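Local atomic coordinates of HTLV-2 integrase catalytic core domain (Human T-cell leukemia virus 2, PDB entry 6QBT), a protein that forms the magnesium-binding catalytic core of HTLV-2 integrase, the enzyme that inserts viral DNA into the host genome. Residues S52-A57 with G62-I67; Q81-C84 with H88-H91. All coordinates share one frame; numbering follows the deposited sequence.

Contact 1 (S52-A57 with G62-I67)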
ATOM      1  N   SER A  52      10.537 -10.682   7.685  1.00 34.36           N
ATOM      2  CA  SER A  52       9.849  -9.413   7.514  1.00 33.20           C
ATOM      3  C   SER A  52      10.100  -8.762   6.122  1.00 34.59           C
ATOM      4  O   SER A  52       9.129  -8.393   5.444  1.00 33.91           O
ATOM      5  CB  SER A  52      10.210  -8.437   8.622  1.00 32.49           C
ATOM      6  OG  SER A  52       9.499  -7.205   8.466  1.00 31.71           O
ATOM      7  N   ALA A  53      11.354  -8.649   5.684  1.00 34.07           N
ATOM      8  CA  ALA A  53      11.616  -8.051   4.355  1.00 36.07           C
ATOM      9  C   ALA A  53      11.025  -8.904   3.255  1.00 34.69           C
ATOM     10  O   ALA A  53      10.624  -8.395   2.221  1.00 37.23           O
ATOM     11  CB  ALA A  53      13.106  -7.888   4.102  1.00 35.01           C
ATOM     12  N   PHE A  54      11.016 -10.210   3.468  1.00 34.86           N
ATOM     13  CA  PHE A  54      10.504 -11.128   2.476  1.00 35.75           C
ATOM     14  C   PHE A  54       8.990 -10.972   2.331  1.00 35.07           C
ATOM     15  O   PHE A  54       8.469 -10.963   1.212  1.00 38.96           O
ATOM     16  CB  PHE A  54      10.925 -12.557   2.837  1.00 35.51           C
ATOM     17  CG  PHE A  54      10.667 -13.586   1.773  1.00 35.20           C
ATOM     18  CD1 PHE A  54      10.793 -13.302   0.408  1.00 36.09           C
ATOM     19  CD2 PHE A  54      10.360 -14.896   2.149  1.00 38.24           C
ATOM     20  CE1 PHE A  54      10.582 -14.290  -0.546  1.00 36.29           C
ATOM     21  CE2 PHE A  54      10.138 -15.885   1.196  1.00 35.75           C
ATOM     22  CZ  PHE A  54      10.251 -15.585  -0.151  1.00 36.08           C
ATOM     23  N   LEU A  55       8.299 -10.812   3.453  1.00 34.84           N
ATOM     24  CA  LEU A  55       6.866 -10.440   3.445  1.00 35.71           C
ATOM     25  C   LEU A  55       6.598  -9.071   2.805  1.00 37.34           C
ATOM     26  O   LEU A  55       5.622  -8.940   2.096  1.00 38.17           O
ATOM     27  CB  LEU A  55       6.248 -10.464   4.843  1.00 32.90           C
ATOM     28  CG  LEU A  55       6.150 -11.871   5.456  1.00 33.94           C
ATOM     29  CD1 LEU A  55       5.948 -11.816   6.973  1.00 34.40           C
ATOM     30  CD2 LEU A  55       5.039 -12.673   4.802  1.00 33.56           C
ATOM     31  N   GLN A  56       7.430  -8.063   3.075  1.00 36.93           N
ATOM     32  CA  GLN A  56       7.288  -6.785   2.385  1.00 38.15           C
ATOM     33  C   GLN A  56       7.376  -6.981   0.871  1.00 35.09           C
ATOM     34  O   GLN A  56       6.518  -6.514   0.134  1.00 34.05           O
ATOM     35  CB  GLN A  56       8.311  -5.774   2.869  1.00 41.75           C
ATOM     36  CG  GLN A  56       7.946  -5.252   4.246  1.00 49.60           C
ATOM     37  CD  GLN A  56       9.066  -4.513   4.975  1.00 52.87           C
ATOM     38  OE1 GLN A  56      10.257  -4.651   4.662  1.00 60.61           O
ATOM     39  NE2 GLN A  56       8.676  -3.733   5.970  1.00 45.83           N
ATOM     40  N   ALA A  57       8.399  -7.698   0.428  1.00 34.41           N
ATOM     41  CA  ALA A  57       8.584  -8.028  -0.992  1.00 34.40           C
ATOM     42  C   ALA A  57       7.381  -8.740  -1.644  1.00 34.09           C
ATOM     43  O   ALA A  57       6.940  -8.394  -2.761  1.00 34.80           O
ATOM     44  CB  ALA A  57       9.826  -8.887  -1.139  1.00 33.03           C
ATOM     45  N   GLY A  62       3.963 -10.083  -5.161  1.00 34.04           N
ATOM     46  CA  GLY A  62       3.250 -11.358  -5.229  1.00 34.02           C
ATOM     47  C   GLY A  62       4.151 -12.455  -4.718  1.00 35.82           C
ATOM     48  O   GLY A  62       5.343 -12.247  -4.489  1.00 36.86           O
ATOM     49  N   LYS A  63       3.592 -13.642  -4.554  1.00 36.31           N
ATOM     50  CA  LYS A  63       4.329 -14.783  -3.993  1.00 36.13           C
ATOM     51  C   LYS A  63       5.165 -15.502  -5.061  1.00 35.87           C
ATOM     52  O   LYS A  63       4.610 -15.939  -6.052  1.00 38.65           O
ATOM     53  CB  LYS A  63       3.321 -15.749  -3.390  1.00 36.23           C
ATOM     54  CG  LYS A  63       3.904 -16.984  -2.722  1.00 37.32           C
ATOM     55  CD  LYS A  63       2.797 -17.860  -2.161  1.00 35.85           C
ATOM     56  CE  LYS A  63       3.372 -18.999  -1.373  1.00 36.03           C
ATOM     57  NZ  LYS A  63       2.290 -19.900  -0.896  1.00 36.30           N
ATOM     58  N   PRO A  64       6.492 -15.639  -4.867  1.00 34.10           N
ATOM     59  CA  PRO A  64       7.297 -16.377  -5.852  1.00 34.86           C
ATOM     60  C   PRO A  64       7.191 -17.889  -5.693  1.00 34.50           C
ATOM     61  O   PRO A  64       6.931 -18.379  -4.578  1.00 32.67           O
ATOM     62  CB  PRO A  64       8.728 -15.939  -5.523  1.00 35.87           C
ATOM     63  CG  PRO A  64       8.705 -15.669  -4.070  1.00 33.97           C
ATOM     64  CD  PRO A  64       7.326 -15.167  -3.749  1.00 34.06           C
ATOM     65  N   LEU A  65       7.400 -18.615  -6.789  1.00 33.64           N
ATOM     66  CA  LEU A  65       7.499 -20.073  -6.737  1.00 35.15           C
ATOM     67  C   LEU A  65       8.850 -20.533  -6.164  1.00 34.64           C
ATOM     68  O   LEU A  65       8.916 -21.497  -5.425  1.00 33.04           O
ATOM     69  CB  LEU A  65       7.313 -20.682  -8.131  1.00 35.52           C
ATOM     70  CG  LEU A  65       5.963 -20.420  -8.810  1.00 38.40           C
ATOM     71  CD1 LEU A  65       6.020 -20.930 -10.248  1.00 38.97           C
ATOM     72  CD2 LEU A  65       4.781 -21.048  -8.050  1.00 37.63           C
ATOM     73  N   HIS A  66       9.916 -19.820  -6.514  1.00 35.04           N
ATOM     74  CA  HIS A  66      11.282 -20.262  -6.283  1.00 35.92           C
ATOM     75  C   HIS A  66      12.113 -19.027  -5.940  1.00 34.15           C
ATOM     76  O   HIS A  66      12.045 -18.017  -6.642  1.00 33.55           O
ATOM     77  CB  HIS A  66      11.807 -20.936  -7.571  1.00 37.58           C
ATOM     78  CG  HIS A  66      13.171 -21.552  -7.460  1.00 39.65           C
ATOM     79  ND1 HIS A  66      13.706 -22.324  -8.469  1.00 44.35           N
ATOM     80  CD2 HIS A  66      14.117 -21.505  -6.493  1.00 41.87           C
ATOM     81  CE1 HIS A  66      14.914 -22.734  -8.125  1.00 40.67           C
ATOM     82  NE2 HIS A  66      15.186 -22.253  -6.927  1.00 41.84           N
ATOM     83  N   ILE A  67      12.863 -19.112  -4.849  1.00 33.25           N
ATOM     84  CA  ILE A  67      13.874 -18.105  -4.493  1.00 35.05           C
ATOM     85  C   ILE A  67      15.301 -18.687  -4.447  1.00 32.76           C
ATOM     86  O   ILE A  67      15.505 -19.826  -4.026  1.00 30.81           O
ATOM     87  CB  ILE A  67      13.550 -17.410  -3.159  1.00 33.93           C
ATOM     88  CG1 ILE A  67      13.307 -18.444  -2.061  1.00 35.50           C
ATOM     89  CG2 ILE A  67      12.340 -16.516  -3.341  1.00 35.08           C
ATOM     90  CD1 ILE A  67      13.550 -17.940  -0.655  1.00 37.59           C
TER
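F54 reaches out from the helix to I67 and P64, and the CZ end of its ring, with CE1, does the touching. F54 CZ lies 3.9 Å from I67 CG2, and the same F54 CZ comes within 4.1 Å of the I67 CD1 methyl, so the ring end rests against both branches of the isoleucine. The two side chains approach from opposite directions, one off the helix and one off the strand. With F54 CG placed opposite its own backbone nitrogen (chi1 -170°), the phenyl ring is carried away from the helix toward the strand. P64 joins on a second flank, its CG 4.2 Å from F54 CZ; both neighbours meet the ring obliquely. No hydrogen bond spans the two segments, and the cohesion is that of buried apolar surface.

Further out, W10 on strand 9-19 touches F54, A57, P64 and I67 alike, while the ring of W29 on strand 22-31 meets that of F54 with planes about 30° apart. At G62 the chain leaves helical geometry with a positive phi of 98°, suited to a residue without a side chain, and turns back toward the sheet. Helix 47-61 thus packs on strand 66-68, which runs parallel to strand 9-19 in the 3-2-1-4-5 mixed sheet, as in the RNase H-like fold shared by retroviral integrase cores.

Contact 2 (Q81-C84 with H88-H91)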
ATOM      1  N   GLN A  81      13.960 -21.519   6.696  1.00 39.34           N
ATOM      2  CA  GLN A  81      13.609 -22.762   6.003  1.00 41.03           C
ATOM      3  C   GLN A  81      12.188 -23.212   6.355  1.00 38.82           C
ATOM      4  O   GLN A  81      11.445 -23.651   5.485  1.00 37.20           O
ATOM      5  CB  GLN A  81      14.595 -23.906   6.287  1.00 46.65           C
ATOM      6  CG  GLN A  81      16.066 -23.645   5.933  1.00 52.07           C
ATOM      7  CD  GLN A  81      16.328 -23.187   4.498  1.00 55.49           C
ATOM      8  OE1 GLN A  81      15.669 -23.613   3.539  1.00 56.29           O
ATOM      9  NE2 GLN A  81      17.323 -22.317   4.348  1.00 58.77           N
ATOM     10  N   GLU A  82      11.802 -23.099   7.618  1.00 38.12           N
ATOM     11  CA  GLU A  82      10.433 -23.472   8.010  1.00 39.36           C
ATOM     12  C   GLU A  82       9.380 -22.611   7.305  1.00 37.57           C
ATOM     13  O   GLU A  82       8.347 -23.114   6.883  1.00 35.30           O
ATOM     14  CB  GLU A  82      10.248 -23.404   9.528  1.00 41.22           C
ATOM     15  CG  GLU A  82      10.783 -24.636  10.240  1.00 47.49           C
ATOM     16  CD  GLU A  82      10.840 -24.502  11.762  1.00 50.73           C
ATOM     17  OE1 GLU A  82      10.354 -23.487  12.310  1.00 58.40           O
ATOM     18  OE2 GLU A  82      11.385 -25.413  12.418  1.00 52.60           O
ATOM     19  N   PHE A  83       9.666 -21.314   7.177  1.00 36.29           N
ATOM     20  CA  PHE A  83       8.794 -20.385   6.487  1.00 35.74           C
ATOM     21  C   PHE A  83       8.618 -20.837   5.041  1.00 32.24           C
ATOM     22  O   PHE A  83       7.503 -21.026   4.572  1.00 31.09           O
ATOM     23  CB  PHE A  83       9.362 -18.958   6.593  1.00 36.00           C
ATOM     24  CG  PHE A  83       8.526 -17.919   5.914  1.00 37.15           C
ATOM     25  CD1 PHE A  83       8.676 -17.668   4.544  1.00 36.07           C
ATOM     26  CD2 PHE A  83       7.588 -17.177   6.634  1.00 37.33           C
ATOM     27  CE1 PHE A  83       7.891 -16.705   3.917  1.00 36.26           C
ATOM     28  CE2 PHE A  83       6.813 -16.209   6.007  1.00 34.81           C
ATOM     29  CZ  PHE A  83       6.957 -15.978   4.649  1.00 35.64           C
ATOM     30  N   CYS A  84       9.721 -21.075   4.361  1.00 31.57           N
ATOM     31  CA  CYS A  84       9.657 -21.494   2.947  1.00 33.18           C
ATOM     32  C   CYS A  84       8.963 -22.840   2.752  1.00 31.97           C
ATOM     33  O   CYS A  84       8.154 -22.997   1.840  1.00 30.54           O
ATOM     34  CB  CYS A  84      11.056 -21.489   2.317  1.00 33.55           C
ATOM     35  SG  CYS A  84      11.700 -19.810   2.133  1.00 36.10           S
ATOM     36  N   HIS A  88       5.363 -23.353   0.784  1.00 32.17           N
ATOM     37  CA  HIS A  88       5.654 -23.960  -0.545  1.00 32.09           C
ATOM     38  C   HIS A  88       6.432 -23.037  -1.477  1.00 31.91           C
ATOM     39  O   HIS A  88       6.047 -22.780  -2.617  1.00 31.46           O
ATOM     40  CB  HIS A  88       4.377 -24.495  -1.193  1.00 32.88           C
ATOM     41  CG  HIS A  88       3.631 -25.433  -0.306  1.00 35.21           C
ATOM     42  ND1 HIS A  88       2.462 -25.079   0.342  1.00 36.82           N
ATOM     43  CD2 HIS A  88       3.935 -26.682   0.122  1.00 36.34           C
ATOM     44  CE1 HIS A  88       2.052 -26.088   1.094  1.00 35.33           C
ATOM     45  NE2 HIS A  88       2.924 -27.075   0.972  1.00 35.54           N
ATOM     46  N   ILE A  89       7.535 -22.524  -0.957  1.00 32.83           N
ATOM     47  CA  ILE A  89       8.452 -21.714  -1.728  1.00 34.46           C
ATOM     48  C   ILE A  89       9.759 -22.513  -1.819  1.00 36.11           C
ATOM     49  O   ILE A  89      10.389 -22.803  -0.789  1.00 33.63           O
ATOM     50  CB  ILE A  89       8.691 -20.349  -1.053  1.00 35.00           C
ATOM     51  CG1 ILE A  89       7.377 -19.555  -0.938  1.00 35.69           C
ATOM     52  CG2 ILE A  89       9.690 -19.534  -1.861  1.00 34.89           C
ATOM     53  CD1 ILE A  89       7.424 -18.374   0.017  1.00 35.13           C
ATOM     54  N   LYS A  90      10.143 -22.886  -3.043  1.00 36.14           N
ATOM     55  CA  LYS A  90      11.412 -23.600  -3.278  1.00 37.52           C
ATOM     56  C   LYS A  90      12.563 -22.631  -3.004  1.00 36.48           C
ATOM     57  O   LYS A  90      12.518 -21.462  -3.426  1.00 36.70           O
ATOM     58  CB  LYS A  90      11.463 -24.125  -4.718  1.00 40.22           C
ATOM     59  CG  LYS A  90      12.769 -24.751  -5.155  1.00 43.76           C
ATOM     60  CD  LYS A  90      12.575 -25.525  -6.453  1.00 48.20           C
ATOM     61  CE  LYS A  90      13.888 -26.093  -6.986  1.00 50.46           C
ATOM     62  NZ  LYS A  90      14.528 -27.061  -6.057  1.00 52.09           N
ATOM     63  N   HIS A  91      13.568 -23.107  -2.280  1.00 34.96           N
ATOM     64  CA  HIS A  91      14.713 -22.297  -1.895  1.00 34.13           C
ATOM     65  C   HIS A  91      15.980 -23.011  -2.281  1.00 33.97           C
ATOM     66  O   HIS A  91      16.233 -24.095  -1.798  1.00 36.61           O
ATOM     67  CB  HIS A  91      14.707 -22.047  -0.392  1.00 33.99           C
ATOM     68  CG  HIS A  91      15.813 -21.157   0.065  1.00 34.29           C
ATOM     69  ND1 HIS A  91      16.337 -21.218   1.334  1.00 34.10           N
ATOM     70  CD2 HIS A  91      16.503 -20.188  -0.582  1.00 34.83           C
ATOM     71  CE1 HIS A  91      17.291 -20.313   1.451  1.00 34.25           C
ATOM     72  NE2 HIS A  91      17.419 -19.682   0.303  1.00 32.56           N
TER
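Q81 and H91 meet amide to imidazole: their side chains cross at about a right angle, yet the planes of the two flat groups are only 12° apart. Q81 CD lies in the plane of the H91 ring, at its edge, and H91 ND1 gives a weak but straight hydrogen bond to Q81 OE1 at 3.3 Å. A bend in the glutamine chain (chi2 -54°) helps bring the amide to that edge. On the imidazole's other nitrogen, NE2 is hydrogen-bonded to T69 OG1, the stronger partner, so polar contacts at two ring positions restrain its rotation.

C84 lies deeper, with its SG 5.3 Å from the H91 ring centroid in an oblique sulfur-aromatic approach. Its CB packs 4.3 Å from CB of I89, and the I89 CD1 methyl meets F83 obliquely, 4.3 Å from CE1. The backbone is fastened by I89 N hydrogen-bonding to C84 O at 2.9 Å, part of a Schellman motif with H88 as the C-prime residue. Helix 78-86 ends there, leading into strand 90-92 beside strand 66-68, whose I67 touches C84, I89 and H91; F83 packs against I51 and L55 of helix 47-61, and L142 of the second subunit touches F83 and I89.

How the contacts relate
Followed from the N terminus, the chain closes contact 1 before contact 2 opens, so the two lie in series, neither nested nor crossed. Contact 1 closes over residues 58-61, the last turn of helix 47-61, and brings that helix onto strand 66-68; contact 2 closes over residues 85-87, where helix 78-86 ends, and returns it onto strand 90-92. The strands are parallel neighbours, and probable hydrogen bonds from I67 N to K90 O (2.8 Å) and from K90 N to L65 O (3.0 Å) stitch the contacts together. Their helices also meet, with F54 CD2 3.5 Å from F83 CE1. Successive helix-to-strand returns thus build one edge of a sheet, beside the second subunit.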